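Long-range contacts in 2-dehydropantoate 2-reductase, putative (Enterococcus faecalis, PDB 2EW2), which probably catalyses the NADPH-dependent reduction of 2-dehydropantoate (ketopantoate) to (R)-pantoate, a step in pantothenate biosynthesis: residues Q85-M90 with E114-K119; E154-S159 with N183-I188. One frame throughout, in Å; residues are numbered along the deposited sequence.

Interaction 1 of 2, residues Q85-M90 with E114-K119; sequences QQLDAM and EDVLEK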
loop_
_atom_site.group_PDB
_atom_site.type_symbol
_atom_site.label_atom_id
_atom_site.label_comp_id
_atom_site.label_asym_id
_atom_site.label_seq_id
_atom_site.Cartn_x
_atom_site.Cartn_y
_atom_site.Cartn_z
ATOM N N GLN B 85 -20.381 -11.527 5.437
ATOM C CA GLN B 85 -20.675 -10.396 6.319
ATOM C C GLN B 85 -21.675 -10.754 7.423
ATOM O O GLN B 85 -21.746 -10.071 8.440
ATOM C CB GLN B 85 -21.216 -9.215 5.487
ATOM C CG GLN B 85 -20.188 -8.542 4.554
ATOM C CD GLN B 85 -19.936 -9.280 3.218
ATOM O OE1 GLN B 85 -20.495 -10.347 2.941
ATOM N NE2 GLN B 85 -19.077 -8.688 2.382
ATOM N N GLN B 86 -22.456 -11.811 7.213
ATOM C CA GLN B 86 -23.459 -12.239 8.185
ATOM C C GLN B 86 -23.209 -13.639 8.767
ATOM O O GLN B 86 -23.987 -14.119 9.599
ATOM C CB GLN B 86 -24.842 -12.188 7.548
ATOM C CG GLN B 86 -25.334 -10.767 7.284
ATOM C CD GLN B 86 -26.109 -10.656 5.990
ATOM O OE1 GLN B 86 -26.736 -11.625 5.530
ATOM N NE2 GLN B 86 -26.071 -9.466 5.380
ATOM N N LEU B 87 -22.131 -14.280 8.326
ATOM C CA LEU B 87 -21.816 -15.646 8.716
ATOM C C LEU B 87 -21.612 -15.796 10.218
ATOM O O LEU B 87 -22.099 -16.749 10.825
ATOM C CB LEU B 87 -20.557 -16.136 7.982
ATOM C CG LEU B 87 -20.204 -17.623 8.112
ATOM C CD1 LEU B 87 -21.219 -18.488 7.331
ATOM C CD2 LEU B 87 -18.773 -17.852 7.649
ATOM N N ASP B 88 -20.868 -14.872 10.820
ATOM C CA ASP B 88 -20.578 -15.005 12.230
ATOM C C ASP B 88 -21.854 -14.912 13.060
ATOM O O ASP B 88 -22.086 -15.747 13.921
ATOM C CB ASP B 88 -19.526 -13.996 12.693
ATOM C CG ASP B 88 -19.249 -14.101 14.177
ATOM O OD1 ASP B 88 -18.394 -14.910 14.571
ATOM O OD2 ASP B 88 -19.899 -13.378 14.954
ATOM N N ALA B 89 -22.694 -13.920 12.770
ATOM C CA ALA B 89 -23.944 -13.734 13.504
ATOM C C ALA B 89 -24.919 -14.889 13.271
ATOM O O ALA B 89 -25.625 -15.295 14.184
ATOM C CB ALA B 89 -24.589 -12.410 13.125
HETATM N N MSE B 90 -24.938 -15.426 12.050
HETATM C CA MSE B 90 -25.734 -16.603 11.730
HETATM C C MSE B 90 -25.299 -17.833 12.540
HETATM O O MSE B 90 -26.139 -18.547 13.095
HETATM C CB MSE B 90 -25.666 -16.910 10.224
HETATM C CG MSE B 90 -26.150 -18.307 9.841
HETATM SE SE MSE B 90 -28.104 -18.534 10.040
HETATM C CE MSE B 90 -28.759 -17.429 8.475
ATOM N N GLU B 114 -13.588 -20.844 7.528
ATOM C CA GLU B 114 -13.332 -21.824 8.590
ATOM C C GLU B 114 -12.936 -21.167 9.919
ATOM O O GLU B 114 -13.197 -21.717 10.984
ATOM C CB GLU B 114 -12.262 -22.856 8.157
ATOM C CG GLU B 114 -10.873 -22.278 7.794
ATOM C CD GLU B 114 -10.773 -21.727 6.366
ATOM O OE1 GLU B 114 -11.787 -21.739 5.625
ATOM O OE2 GLU B 114 -9.672 -21.267 5.970
ATOM N N ASP B 115 -12.323 -19.984 9.860
ATOM C CA ASP B 115 -11.877 -19.314 11.077
ATOM C C ASP B 115 -13.057 -18.759 11.868
ATOM O O ASP B 115 -13.011 -18.693 13.078
ATOM C CB ASP B 115 -10.863 -18.216 10.759
ATOM C CG ASP B 115 -9.606 -18.761 10.065
ATOM O OD1 ASP B 115 -9.276 -19.957 10.265
ATOM O OD2 ASP B 115 -8.950 -18.003 9.317
ATOM N N VAL B 116 -14.122 -18.369 11.180
ATOM C CA VAL B 116 -15.353 -17.980 11.868
ATOM C C VAL B 116 -16.079 -19.240 12.354
ATOM O O VAL B 116 -16.505 -19.320 13.512
ATOM C CB VAL B 116 -16.288 -17.142 10.945
ATOM C CG1 VAL B 116 -17.718 -17.153 11.462
ATOM C CG2 VAL B 116 -15.792 -15.703 10.819
ATOM N N LEU B 117 -16.213 -20.218 11.455
ATOM C CA LEU B 117 -16.994 -21.429 11.716
ATOM C C LEU B 117 -16.450 -22.195 12.916
ATOM O O LEU B 117 -17.231 -22.698 13.728
ATOM C CB LEU B 117 -17.084 -22.328 10.456
ATOM C CG LEU B 117 -17.841 -21.738 9.253
ATOM C CD1 LEU B 117 -17.728 -22.605 7.994
ATOM C CD2 LEU B 117 -19.311 -21.486 9.605
ATOM N N GLU B 118 -15.126 -22.249 13.050
ATOM C CA GLU B 118 -14.501 -23.033 14.123
ATOM C C GLU B 118 -14.793 -22.500 15.539
ATOM O O GLU B 118 -14.569 -23.196 16.525
ATOM C CB GLU B 118 -12.996 -23.253 13.880
ATOM C CG GLU B 118 -12.099 -22.093 14.286
ATOM C CD GLU B 118 -10.627 -22.317 13.919
ATOM O OE1 GLU B 118 -10.202 -23.504 13.826
ATOM O OE2 GLU B 118 -9.892 -21.301 13.723
ATOM N N LYS B 119 -15.321 -21.279 15.623
ATOM C CA LYS B 119 -15.811 -20.747 16.889
ATOM C C LYS B 119 -17.062 -21.478 17.369
ATOM O O LYS B 119 -17.360 -21.485 18.562
ATOM C CB LYS B 119 -16.125 -19.260 16.744
ATOM C CG LYS B 119 -14.919 -18.387 16.441
ATOM C CD LYS B 119 -15.178 -16.966 16.913
ATOM C CE LYS B 119 -16.016 -16.203 15.935
ATOM N NZ LYS B 119 -16.439 -14.889 16.519
#
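The carboxylate of Asp88 is the flat group of this contact: Lys119 NZ meets its atom OD1 on the syn side, 27° out of the carboxylate plane, while at the root of the same side chain CB lies on a methyl of Val116. The setting is a Rossmann-type domain, in which helix 84-94 and the short helix 114-117 belong to successive beta-alpha-beta crossovers and pack side by side. Their backbones come closest at Asp88 and Val116, whose CA atoms are 6.0 Å apart.

The polar link is a salt bridge with a hydrogen bond, Lys119 NZ to Asp88 OD1 at 2.8 Å, and the two side chains cross at about a right angle. A bend in the lysine at chi3 (-80°) sets CE beside OD1. Tyr120, the next residue, sends its hydroxyl to the same oxygen, which is therefore gripped twice and would be expected to stay charged.

Apart from the bridge the contact is apolar, and Val116 is at its centre, its CG1 touching both Asp88 and Leu87. With CG1 anti to the backbone N (chi1 160°), that methyl reaches the first helix, 3.7 Å from Asp88 CA. Leu87, buried and directed at the other helix, meets the same methyl through CD2, 4.0 Å from Val116 CG1. The buried side chain of Leu117 also touches Val104 and Cys106 of strand 103-106 and Ile126 of strand 126-131. Leu117 adds a methyl contact, Leu87 CD2 to Leu117 CD2, 4.2 Å apart, where the leucines cross at about a right angle.

Interaction 2 of 2, residues E154-S159 with N183-I188; sequences ENIDPS and NVRYSI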
loop_
_atom_site.group_PDB
_atom_site.type_symbol
_atom_site.label_atom_id
_atom_site.label_comp_id
_atom_site.label_asym_id
_atom_site.label_seq_id
_atom_site.Cartn_x
_atom_site.Cartn_y
_atom_site.Cartn_z
ATOM N N GLU B 154 -14.513 -31.163 0.294
ATOM C CA GLU B 154 -13.290 -31.664 0.899
ATOM C C GLU B 154 -13.361 -31.361 2.391
ATOM O O GLU B 154 -13.775 -30.282 2.766
ATOM C CB GLU B 154 -12.065 -30.953 0.279
ATOM C CG GLU B 154 -10.756 -31.518 0.769
ATOM C CD GLU B 154 -9.504 -30.894 0.164
ATOM O OE1 GLU B 154 -9.562 -29.889 -0.593
ATOM O OE2 GLU B 154 -8.421 -31.446 0.470
ATOM N N ASN B 155 -12.991 -32.327 3.230
ATOM C CA ASN B 155 -12.763 -32.082 4.666
ATOM C C ASN B 155 -11.491 -31.275 4.840
ATOM O O ASN B 155 -10.496 -31.527 4.157
ATOM C CB ASN B 155 -12.611 -33.395 5.448
ATOM C CG ASN B 155 -11.596 -34.334 4.818
ATOM O OD1 ASN B 155 -10.600 -34.715 5.440
ATOM N ND2 ASN B 155 -11.842 -34.706 3.570
ATOM N N ILE B 156 -11.521 -30.318 5.756
ATOM C CA ILE B 156 -10.343 -29.519 6.039
ATOM C C ILE B 156 -9.373 -30.263 6.945
ATOM O O ILE B 156 -8.161 -30.146 6.774
ATOM C CB ILE B 156 -10.730 -28.158 6.667
ATOM C CG1 ILE B 156 -11.541 -27.350 5.641
ATOM C CG2 ILE B 156 -9.462 -27.411 7.169
ATOM C CD1 ILE B 156 -11.953 -25.963 6.117
ATOM N N ASP B 157 -9.917 -31.017 7.898
ATOM C CA ASP B 157 -9.140 -31.765 8.892
ATOM C C ASP B 157 -9.127 -33.252 8.501
ATOM O O ASP B 157 -10.156 -33.778 8.097
ATOM C CB ASP B 157 -9.802 -31.592 10.265
ATOM C CG ASP B 157 -8.987 -32.189 11.389
ATOM O OD1 ASP B 157 -9.036 -33.429 11.566
ATOM O OD2 ASP B 157 -8.311 -31.417 12.111
ATOM N N PRO B 158 -7.974 -33.934 8.630
ATOM C CA PRO B 158 -7.927 -35.335 8.162
ATOM C C PRO B 158 -8.929 -36.276 8.833
ATOM O O PRO B 158 -9.329 -37.270 8.218
ATOM C CB PRO B 158 -6.475 -35.756 8.444
ATOM C CG PRO B 158 -6.000 -34.811 9.490
ATOM C CD PRO B 158 -6.665 -33.506 9.165
ATOM N N SER B 159 -9.354 -35.950 10.054
ATOM C CA SER B 159 -10.392 -36.717 10.776
ATOM C C SER B 159 -11.782 -36.607 10.186
ATOM O O SER B 159 -12.658 -37.436 10.499
ATOM C CB SER B 159 -10.492 -36.253 12.235
ATOM O OG SER B 159 -9.376 -36.750 12.959
ATOM N N ASN B 183 -8.720 -31.090 -4.318
ATOM C CA ASN B 183 -8.224 -29.832 -4.873
ATOM C C ASN B 183 -9.073 -28.633 -4.471
ATOM O O ASN B 183 -8.769 -27.514 -4.867
ATOM C CB ASN B 183 -8.063 -29.886 -6.411
ATOM C CG ASN B 183 -7.140 -28.767 -6.952
ATOM O OD1 ASN B 183 -6.020 -28.579 -6.465
ATOM N ND2 ASN B 183 -7.617 -28.026 -7.952
ATOM N N VAL B 184 -10.127 -28.862 -3.679
ATOM C CA VAL B 184 -11.070 -27.789 -3.319
ATOM C C VAL B 184 -10.380 -26.629 -2.572
ATOM O O VAL B 184 -10.503 -25.463 -2.958
ATOM C CB VAL B 184 -12.267 -28.316 -2.496
ATOM C CG1 VAL B 184 -13.194 -27.153 -2.095
ATOM C CG2 VAL B 184 -13.029 -29.337 -3.297
ATOM N N ARG B 185 -9.663 -26.960 -1.508
ATOM C CA ARG B 185 -8.951 -25.964 -0.700
ATOM C C ARG B 185 -7.910 -25.238 -1.548
ATOM O O ARG B 185 -7.828 -24.029 -1.490
ATOM C CB ARG B 185 -8.329 -26.622 0.540
ATOM C CG ARG B 185 -9.411 -27.145 1.512
ATOM C CD ARG B 185 -8.848 -27.921 2.698
ATOM N NE ARG B 185 -7.899 -27.102 3.438
ATOM C CZ ARG B 185 -6.680 -27.501 3.783
ATOM N NH1 ARG B 185 -6.298 -28.748 3.532
ATOM N NH2 ARG B 185 -5.864 -26.668 4.429
ATOM N N TYR B 186 -7.167 -25.992 -2.363
ATOM C CA TYR B 186 -6.180 -25.424 -3.286
ATOM C C TYR B 186 -6.812 -24.436 -4.271
ATOM O O TYR B 186 -6.303 -23.322 -4.459
ATOM C CB TYR B 186 -5.401 -26.533 -4.037
ATOM C CG TYR B 186 -4.274 -25.969 -4.880
ATOM C CD1 TYR B 186 -2.984 -25.885 -4.379
ATOM C CD2 TYR B 186 -4.520 -25.461 -6.165
ATOM C CE1 TYR B 186 -1.948 -25.333 -5.144
ATOM C CE2 TYR B 186 -3.495 -24.904 -6.933
ATOM C CZ TYR B 186 -2.214 -24.833 -6.421
ATOM O OH TYR B 186 -1.190 -24.269 -7.193
ATOM N N SER B 187 -7.933 -24.819 -4.889
ATOM C CA SER B 187 -8.565 -23.950 -5.873
ATOM C C SER B 187 -9.080 -22.658 -5.244
ATOM O O SER B 187 -8.987 -21.584 -5.850
ATOM C CB SER B 187 -9.686 -24.678 -6.621
ATOM O OG SER B 187 -10.844 -24.695 -5.822
ATOM N N ILE B 188 -9.614 -22.761 -4.030
ATOM C CA ILE B 188 -10.052 -21.588 -3.283
ATOM C C ILE B 188 -8.895 -20.616 -2.964
ATOM O O ILE B 188 -9.040 -19.384 -3.100
ATOM C CB ILE B 188 -10.816 -22.017 -2.008
ATOM C CG1 ILE B 188 -12.175 -22.614 -2.398
ATOM C CG2 ILE B 188 -10.927 -20.859 -0.975
ATOM C CD1 ILE B 188 -12.820 -23.419 -1.293
HETATM O O HOH W 1 -6.920 -28.884 -1.791
HETATM O O HOH W 2 -7.969 -31.238 3.146
#
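Glu154 and Arg185 carry opposite charges, yet the direct bond between them joins the carboxylate to the arginine's backbone rather than to its guanidinium. Arg185 N donates to Glu154 OE1 at 3.1 Å, nearly straight at 176° and almost in line with the C-O bond of the acceptor. The glutamate reaches over from the end of strand 151-155: CG is anti to the backbone N (chi1 -175°) and the chain stays extended beyond it. A water carries OE1 on to Tyr186 N, so the carboxylate serves the first turn of helix 184-195, whose dipole would be expected to stabilise the negative charge.

The guanidinium lies further off, its plane 61° from that of the carboxylate, with Glu154 OE2 and Arg185 NH1 4.6 Å apart. A second water bridges the two groups, giving hydrogen bonds to OE2 and Asn155 O and accepting one from NH1. The other terminal nitrogen, NH2, hydrogen-bonds to Glu236 O. Ile156 O sits over one guanidinium face, toward its rim.

Apolar atoms complete the contact. Val184 CB packs on Glu154 CB at 3.8 Å, and Ile156 CG1 meets Arg185 CD at 4.0 Å. This is the junction expected of the ketopantoate reductase family, where the Rossmann-type domain hands over to a C-terminal helical domain.

In the fold
From the N terminus, the chain first lays down strands 5-9, 28-32, 62-63 and 77-80 of the Rossmann-type sheet. Interaction 1 then closes a loop that runs from helix 84-94 through strand 103-106 to helix 114-117, tying two consecutive crossovers together. After strand 126-131 and a hairpin, the chain enters interaction 2, whose loop takes in helix 161-173 and the edge strand 178-180 before returning as helix 184-195. The two loops follow in series, neither nested nor crossed. Their centres are about 18 Å apart, yet they touch where Glu114 CB packs on Ile156 CD1 at 3.7 Å. Both also reach the C-terminal helical domain: Glu114 and Asp115 through Lys288, and interaction 2 through helix 184-195 itself.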